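Local coordinates for putative uncharacterized protein (Thermotoga maritima, PDB 2WUS) that is of uncertain biochemical function but forms the helix-turn-helix domain of the membrane protein RodZ and may bind DNA, as related domains of this kind do, at residues R13-E18 and L65-D70; D49-I54 and L75-K80. One frame throughout, in Å; residues are numbered along the deposited sequence.

Interaction 1 of 2, residues R13-E18 and L65-D70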
loop_
_atom_site.group_PDB
_atom_site.type_symbol
_atom_site.label_atom_id
_atom_site.label_comp_id
_atom_site.label_asym_id
_atom_site.label_seq_id
_atom_site.Cartn_x
_atom_site.Cartn_y
_atom_site.Cartn_z
ATOM N N ARG C 13 -31.563 -6.734 -6.084
ATOM C CA ARG C 13 -32.600 -6.837 -7.103
ATOM C C ARG C 13 -33.773 -5.990 -6.670
ATOM O O ARG C 13 -34.214 -5.111 -7.408
ATOM C CB ARG C 13 -33.043 -8.287 -7.321
ATOM C CG ARG C 13 -34.327 -8.454 -8.151
ATOM C CD ARG C 13 -34.465 -9.873 -8.745
ATOM N NE ARG C 13 -33.888 -9.971 -10.094
ATOM C CZ ARG C 13 -33.546 -11.105 -10.712
ATOM N NH1 ARG C 13 -33.033 -11.059 -11.938
ATOM N NH2 ARG C 13 -33.703 -12.284 -10.116
ATOM N N LYS C 14 -34.241 -6.236 -5.449
ATOM C CA LYS C 14 -35.431 -5.573 -4.924
ATOM C C LYS C 14 -35.297 -4.057 -4.893
ATOM O O LYS C 14 -36.263 -3.332 -5.156
ATOM C CB LYS C 14 -35.780 -6.104 -3.529
ATOM C CG LYS C 14 -36.899 -5.340 -2.838
ATOM C CD LYS C 14 -37.203 -5.923 -1.465
ATOM C CE LYS C 14 -38.210 -5.070 -0.702
ATOM N NZ LYS C 14 -38.416 -5.576 0.690
ATOM N N LYS C 15 -34.097 -3.581 -4.576
ATOM C CA LYS C 15 -33.871 -2.151 -4.427
ATOM C C LYS C 15 -33.692 -1.470 -5.776
ATOM O O LYS C 15 -33.971 -0.279 -5.928
ATOM C CB LYS C 15 -32.649 -1.898 -3.552
ATOM C CG LYS C 15 -32.795 -0.714 -2.632
ATOM C CD LYS C 15 -32.753 0.590 -3.374
ATOM C CE LYS C 15 -33.666 1.603 -2.697
ATOM N NZ LYS C 15 -33.573 1.554 -1.208
ATOM N N ARG C 16 -33.216 -2.224 -6.759
ATOM C CA ARG C 16 -33.024 -1.658 -8.080
ATOM C C ARG C 16 -34.383 -1.463 -8.738
ATOM O O ARG C 16 -34.653 -0.431 -9.353
ATOM C CB ARG C 16 -32.140 -2.565 -8.931
ATOM C CG ARG C 16 -31.886 -2.021 -10.321
ATOM C CD ARG C 16 -30.929 -2.908 -11.072
ATOM N NE ARG C 16 -31.299 -4.307 -10.937
ATOM C CZ ARG C 16 -32.265 -4.885 -11.641
ATOM N NH1 ARG C 16 -32.539 -6.171 -11.461
ATOM N NH2 ARG C 16 -32.958 -4.172 -12.525
ATOM N N GLU C 17 -35.241 -2.464 -8.576
ATOM C CA GLU C 17 -36.537 -2.483 -9.228
ATOM C C GLU C 17 -37.467 -1.455 -8.615
ATOM O O GLU C 17 -38.431 -1.028 -9.250
ATOM C CB GLU C 17 -37.163 -3.874 -9.145
ATOM C CG GLU C 17 -38.026 -4.218 -10.352
ATOM C CD GLU C 17 -37.558 -5.470 -11.077
ATOM O OE1 GLU C 17 -37.425 -6.523 -10.405
ATOM O OE2 GLU C 17 -37.334 -5.398 -12.312
ATOM N N GLU C 18 -37.175 -1.051 -7.384
ATOM C CA GLU C 18 -37.948 0.002 -6.743
ATOM C C GLU C 18 -37.798 1.309 -7.523
ATOM O O GLU C 18 -38.313 2.342 -7.112
ATOM C CB GLU C 18 -37.522 0.176 -5.285
ATOM C CG GLU C 18 -38.677 0.169 -4.288
ATOM C CD GLU C 18 -38.220 0.047 -2.834
ATOM O OE1 GLU C 18 -37.652 1.025 -2.293
ATOM O OE2 GLU C 18 -38.439 -1.028 -2.230
ATOM N N LEU C 65 -27.379 2.347 -5.580
ATOM C CA LEU C 65 -28.715 2.255 -5.001
ATOM C C LEU C 65 -28.676 2.911 -3.621
ATOM O O LEU C 65 -27.632 3.378 -3.186
ATOM C CB LEU C 65 -29.137 0.791 -4.903
ATOM C CG LEU C 65 -28.978 -0.023 -6.198
ATOM C CD1 LEU C 65 -29.274 -1.501 -5.976
ATOM C CD2 LEU C 65 -29.841 0.523 -7.320
ATOM N N GLU C 66 -29.794 2.970 -2.921
ATOM C CA GLU C 66 -29.807 3.696 -1.651
ATOM C C GLU C 66 -29.076 2.924 -0.557
ATOM O O GLU C 66 -28.994 3.383 0.578
ATOM C CB GLU C 66 -31.258 3.986 -1.212
ATOM C CG GLU C 66 -31.417 4.937 -0.013
ATOM C CD GLU C 66 -31.763 4.224 1.302
ATOM O OE1 GLU C 66 -31.541 4.819 2.382
ATOM O OE2 GLU C 66 -32.258 3.075 1.265
ATOM N N LEU C 67 -28.545 1.756 -0.900
ATOM C CA LEU C 67 -28.138 0.782 0.119
ATOM C C LEU C 67 -26.986 1.216 1.041
ATOM O O LEU C 67 -26.200 2.098 0.687
ATOM C CB LEU C 67 -27.803 -0.558 -0.536
ATOM C CG LEU C 67 -28.931 -1.577 -0.688
ATOM C CD1 LEU C 67 -30.216 -1.008 -0.143
ATOM C CD2 LEU C 67 -29.083 -1.985 -2.154
ATOM N N SER C 68 -26.892 0.588 2.218
ATOM C CA SER C 68 -25.723 0.752 3.097
ATOM C C SER C 68 -24.535 -0.154 2.727
ATOM O O SER C 68 -24.565 -1.365 2.956
ATOM C CB SER C 68 -26.092 0.501 4.555
ATOM O OG SER C 68 -24.912 0.400 5.338
ATOM N N PRO C 69 -23.469 0.437 2.176
ATOM C CA PRO C 69 -22.347 -0.372 1.711
ATOM C C PRO C 69 -21.899 -1.366 2.771
ATOM O O PRO C 69 -21.587 -2.522 2.480
ATOM C CB PRO C 69 -21.257 0.670 1.475
ATOM C CG PRO C 69 -21.997 1.903 1.132
ATOM C CD PRO C 69 -23.214 1.876 2.010
ATOM N N ASP C 70 -21.885 -0.905 4.013
ATOM C CA ASP C 70 -21.362 -1.695 5.114
ATOM C C ASP C 70 -22.272 -2.871 5.423
ATOM O O ASP C 70 -21.803 -3.996 5.567
ATOM C CB ASP C 70 -21.188 -0.802 6.330
ATOM C CG ASP C 70 -20.739 0.598 5.949
ATOM O OD1 ASP C 70 -19.515 0.866 5.980
ATOM O OD2 ASP C 70 -21.615 1.421 5.596
#
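R16 and L65 bring their CA atoms to 6.6 Å, the nearest pair across the contact, where the end of helix 3-17 passes the loop that follows helix 51-64. K15 carries most of the contact. It slides past L65 and L67 in the opposite direction, laying its methylenes against them: CG meets L67 CD1 at 3.6 Å and CD lies 3.9 Å from L65 CB. Turning CD at chi2 (-71°) bends the chain, and beyond it CE reaches E66 CB at 3.7 Å. The ammonium ends in a salt bridge, K15 NZ to E66 OE2 at 3.2 Å, a weak hydrogen bond. Lysine suits this half-covered place by joining a greasy stem to a charge at the surface. An alanine here would keep the CB contacts but would probably leave E66 without its cationic mate and open a gap beside L65 and L67. Deeper in, L65 CD2 rests 3.9 Å from R16 CA, while the guanidinium of R16 leads away to a salt bridge with E41 and a hydrogen bond to I21 O. L65 and L67 also touch F12, and S68 N-caps helix 69-84 with a weak bond to E71 N. This is plain packing in an all-helical helix-turn-helix domain, the C-terminal end of helix 3-17 lying against the connection between helices 51-64 and 69-84.

Interaction 2 of 2, residues D49-I54 and L75-K80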
loop_
_atom_site.group_PDB
_atom_site.type_symbol
_atom_site.label_atom_id
_atom_site.label_comp_id
_atom_site.label_asym_id
_atom_site.label_seq_id
_atom_site.Cartn_x
_atom_site.Cartn_y
_atom_site.Cartn_z
ATOM N N ASP C 49 -15.118 -13.152 -9.858
ATOM C CA ASP C 49 -13.863 -12.451 -10.079
ATOM C C ASP C 49 -13.038 -12.622 -8.820
ATOM O O ASP C 49 -13.411 -13.387 -7.927
ATOM C CB ASP C 49 -14.118 -10.971 -10.346
ATOM C CG ASP C 49 -13.052 -10.349 -11.201
ATOM O OD1 ASP C 49 -13.337 -9.314 -11.823
ATOM O OD2 ASP C 49 -11.929 -10.898 -11.259
ATOM N N ALA C 50 -11.919 -11.917 -8.730
ATOM C CA ALA C 50 -11.113 -12.006 -7.525
ATOM C C ALA C 50 -11.924 -11.444 -6.372
ATOM O O ALA C 50 -12.765 -10.562 -6.574
ATOM C CB ALA C 50 -9.820 -11.257 -7.691
ATOM N N GLU C 51 -11.687 -11.957 -5.170
ATOM C CA GLU C 51 -12.413 -11.469 -4.004
ATOM C C GLU C 51 -12.315 -9.947 -3.874
ATOM O O GLU C 51 -13.303 -9.279 -3.614
ATOM C CB GLU C 51 -11.937 -12.151 -2.719
ATOM C CG GLU C 51 -12.468 -11.489 -1.458
ATOM C CD GLU C 51 -12.567 -12.440 -0.281
ATOM O OE1 GLU C 51 -12.810 -11.969 0.851
ATOM O OE2 GLU C 51 -12.410 -13.660 -0.488
ATOM N N VAL C 52 -11.123 -9.398 -4.061
ATOM C CA VAL C 52 -10.929 -7.958 -3.911
ATOM C C VAL C 52 -11.858 -7.165 -4.816
ATOM O O VAL C 52 -12.398 -6.124 -4.433
ATOM C CB VAL C 52 -9.467 -7.558 -4.198
ATOM C CG1 VAL C 52 -9.385 -6.197 -4.903
ATOM C CG2 VAL C 52 -8.644 -7.602 -2.895
ATOM N N TYR C 53 -12.045 -7.675 -6.023
ATOM C CA TYR C 53 -12.894 -7.015 -6.986
ATOM C C TYR C 53 -14.394 -7.291 -6.747
ATOM O O TYR C 53 -15.240 -6.435 -7.000
ATOM C CB TYR C 53 -12.453 -7.411 -8.380
ATOM C CG TYR C 53 -11.108 -6.859 -8.778
ATOM C CD1 TYR C 53 -10.838 -5.497 -8.681
ATOM C CD2 TYR C 53 -10.109 -7.688 -9.296
ATOM C CE1 TYR C 53 -9.604 -4.984 -9.072
ATOM C CE2 TYR C 53 -8.870 -7.173 -9.683
ATOM C CZ TYR C 53 -8.625 -5.833 -9.562
ATOM O OH TYR C 53 -7.417 -5.317 -9.955
ATOM N N ILE C 54 -14.720 -8.477 -6.244
ATOM C CA ILE C 54 -16.107 -8.776 -5.903
ATOM C C ILE C 54 -16.597 -7.840 -4.821
ATOM O O ILE C 54 -17.752 -7.420 -4.816
ATOM C CB ILE C 54 -16.288 -10.190 -5.367
ATOM C CG1 ILE C 54 -16.180 -11.206 -6.500
ATOM C CG2 ILE C 54 -17.631 -10.306 -4.716
ATOM C CD1 ILE C 54 -15.941 -12.621 -6.021
ATOM N N LEU C 75 -22.917 -8.679 4.931
ATOM C CA LEU C 75 -23.584 -9.855 4.393
ATOM C C LEU C 75 -22.621 -10.679 3.553
ATOM O O LEU C 75 -22.518 -11.892 3.740
ATOM C CB LEU C 75 -24.777 -9.460 3.530
ATOM C CG LEU C 75 -26.131 -9.302 4.198
ATOM C CD1 LEU C 75 -27.148 -8.948 3.132
ATOM C CD2 LEU C 75 -26.496 -10.599 4.883
ATOM N N TYR C 76 -21.926 -10.033 2.615
ATOM C CA TYR C 76 -21.045 -10.795 1.752
ATOM C C TYR C 76 -20.125 -11.636 2.625
ATOM O O TYR C 76 -19.875 -12.798 2.324
ATOM C CB TYR C 76 -20.241 -9.930 0.766
ATOM C CG TYR C 76 -19.163 -10.739 0.053
ATOM C CD1 TYR C 76 -19.506 -11.777 -0.799
ATOM C CD2 TYR C 76 -17.811 -10.496 0.259
ATOM C CE1 TYR C 76 -18.542 -12.542 -1.441
ATOM C CE2 TYR C 76 -16.837 -11.259 -0.383
ATOM C CZ TYR C 76 -17.213 -12.282 -1.234
ATOM O OH TYR C 76 -16.274 -13.059 -1.882
ATOM N N GLU C 77 -19.659 -11.057 3.728
ATOM C CA GLU C 77 -18.661 -11.724 4.574
ATOM C C GLU C 77 -19.240 -12.834 5.459
ATOM O O GLU C 77 -18.592 -13.858 5.678
ATOM C CB GLU C 77 -17.853 -10.712 5.401
ATOM C CG GLU C 77 -16.348 -11.027 5.479
ATOM C CD GLU C 77 -15.603 -10.748 4.173
ATOM O OE1 GLU C 77 -15.359 -9.560 3.867
ATOM O OE2 GLU C 77 -15.250 -11.714 3.460
ATOM N N GLU C 78 -20.456 -12.634 5.958
ATOM C CA GLU C 78 -21.172 -13.719 6.610
ATOM C C GLU C 78 -21.271 -14.851 5.593
ATOM O O GLU C 78 -21.119 -16.026 5.927
ATOM C CB GLU C 78 -22.586 -13.291 7.015
ATOM C CG GLU C 78 -22.704 -12.072 7.929
ATOM C CD GLU C 78 -24.163 -11.739 8.275
ATOM O OE1 GLU C 78 -24.477 -10.554 8.537
ATOM O OE2 GLU C 78 -25.004 -12.666 8.279
ATOM N N GLY C 79 -21.525 -14.483 4.342
ATOM C CA GLY C 79 -21.745 -15.464 3.299
ATOM C C GLY C 79 -20.532 -16.348 3.104
ATOM O O GLY C 79 -20.650 -17.538 2.812
ATOM N N LYS C 80 -19.356 -15.754 3.267
ATOM C CA LYS C 80 -18.108 -16.463 3.040
ATOM C C LYS C 80 -17.912 -17.475 4.160
ATOM O O LYS C 80 -17.615 -18.642 3.905
ATOM C CB LYS C 80 -16.934 -15.478 2.967
ATOM C CG LYS C 80 -15.638 -16.075 2.426
ATOM C CD LYS C 80 -14.477 -15.090 2.515
ATOM C CE LYS C 80 -13.138 -15.824 2.470
ATOM N NZ LYS C 80 -11.977 -14.923 2.729
#
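E51 and K80 form the salt bridge of this contact, E51 OE2 to K80 NZ at 3.5 Å, a weak bond made by a poorly ordered surface lysine whose ammonium lies almost equally near OE1. The two chains meet at about a right angle; with CG anti to the backbone N (chi1 169°) and the chain extended beyond it, E51 carries its carboxylate across to helix 69-84. E51 OE1 also lies 3.6 Å from E77 OE2, a like-charge pair that K80 and the salt bridge of E77 to K55 would probably offset in part. Within the first segment, A50 N donates to D49 OD2 at 2.7 Å, on the anti side of that carboxylate and 31° out of its plane; D49 OD2 also meets a basic side chain of another protein.

Inward, the contact becomes apolar. I54 lays CG2 over one face of the Y76 ring, offset toward the rim, 4.0 Å from CZ. A branched isoleucine and a broad aromatic suit this buried position. Y76 OH lies 4.1 Å from E51 CG and as near to CD, a van der Waals contact. Around helices 51-64 and 69-84, W5 of helix 3-17 meets the Y76 ring and donates NE1 to Y76 O, while I58 of helix 51-64 and L45 of a loop also touch Y76.

Interaction 1 and interaction 2 have centres about 17 Å apart, on opposite sides of the chain's centre, and their nearest atoms are about 5 Å apart without touching. Along the sequence their segments alternate: 13-18, 49-54, 65-70, 75-80. Both involve helix 69-84, interaction 1 through the loop that leads into it, interaction 2 through its later turns. The first ties that loop to helix 3-17, the second joins the helix to the beginning of helix 51-64. The loop entering the final helix is thus packed in one place and a later turn of the helix in another, and the N-terminal helix and the last two helices, consecutive in the chain, are brought together in one compact domain, with another protein meeting the 49-54 side.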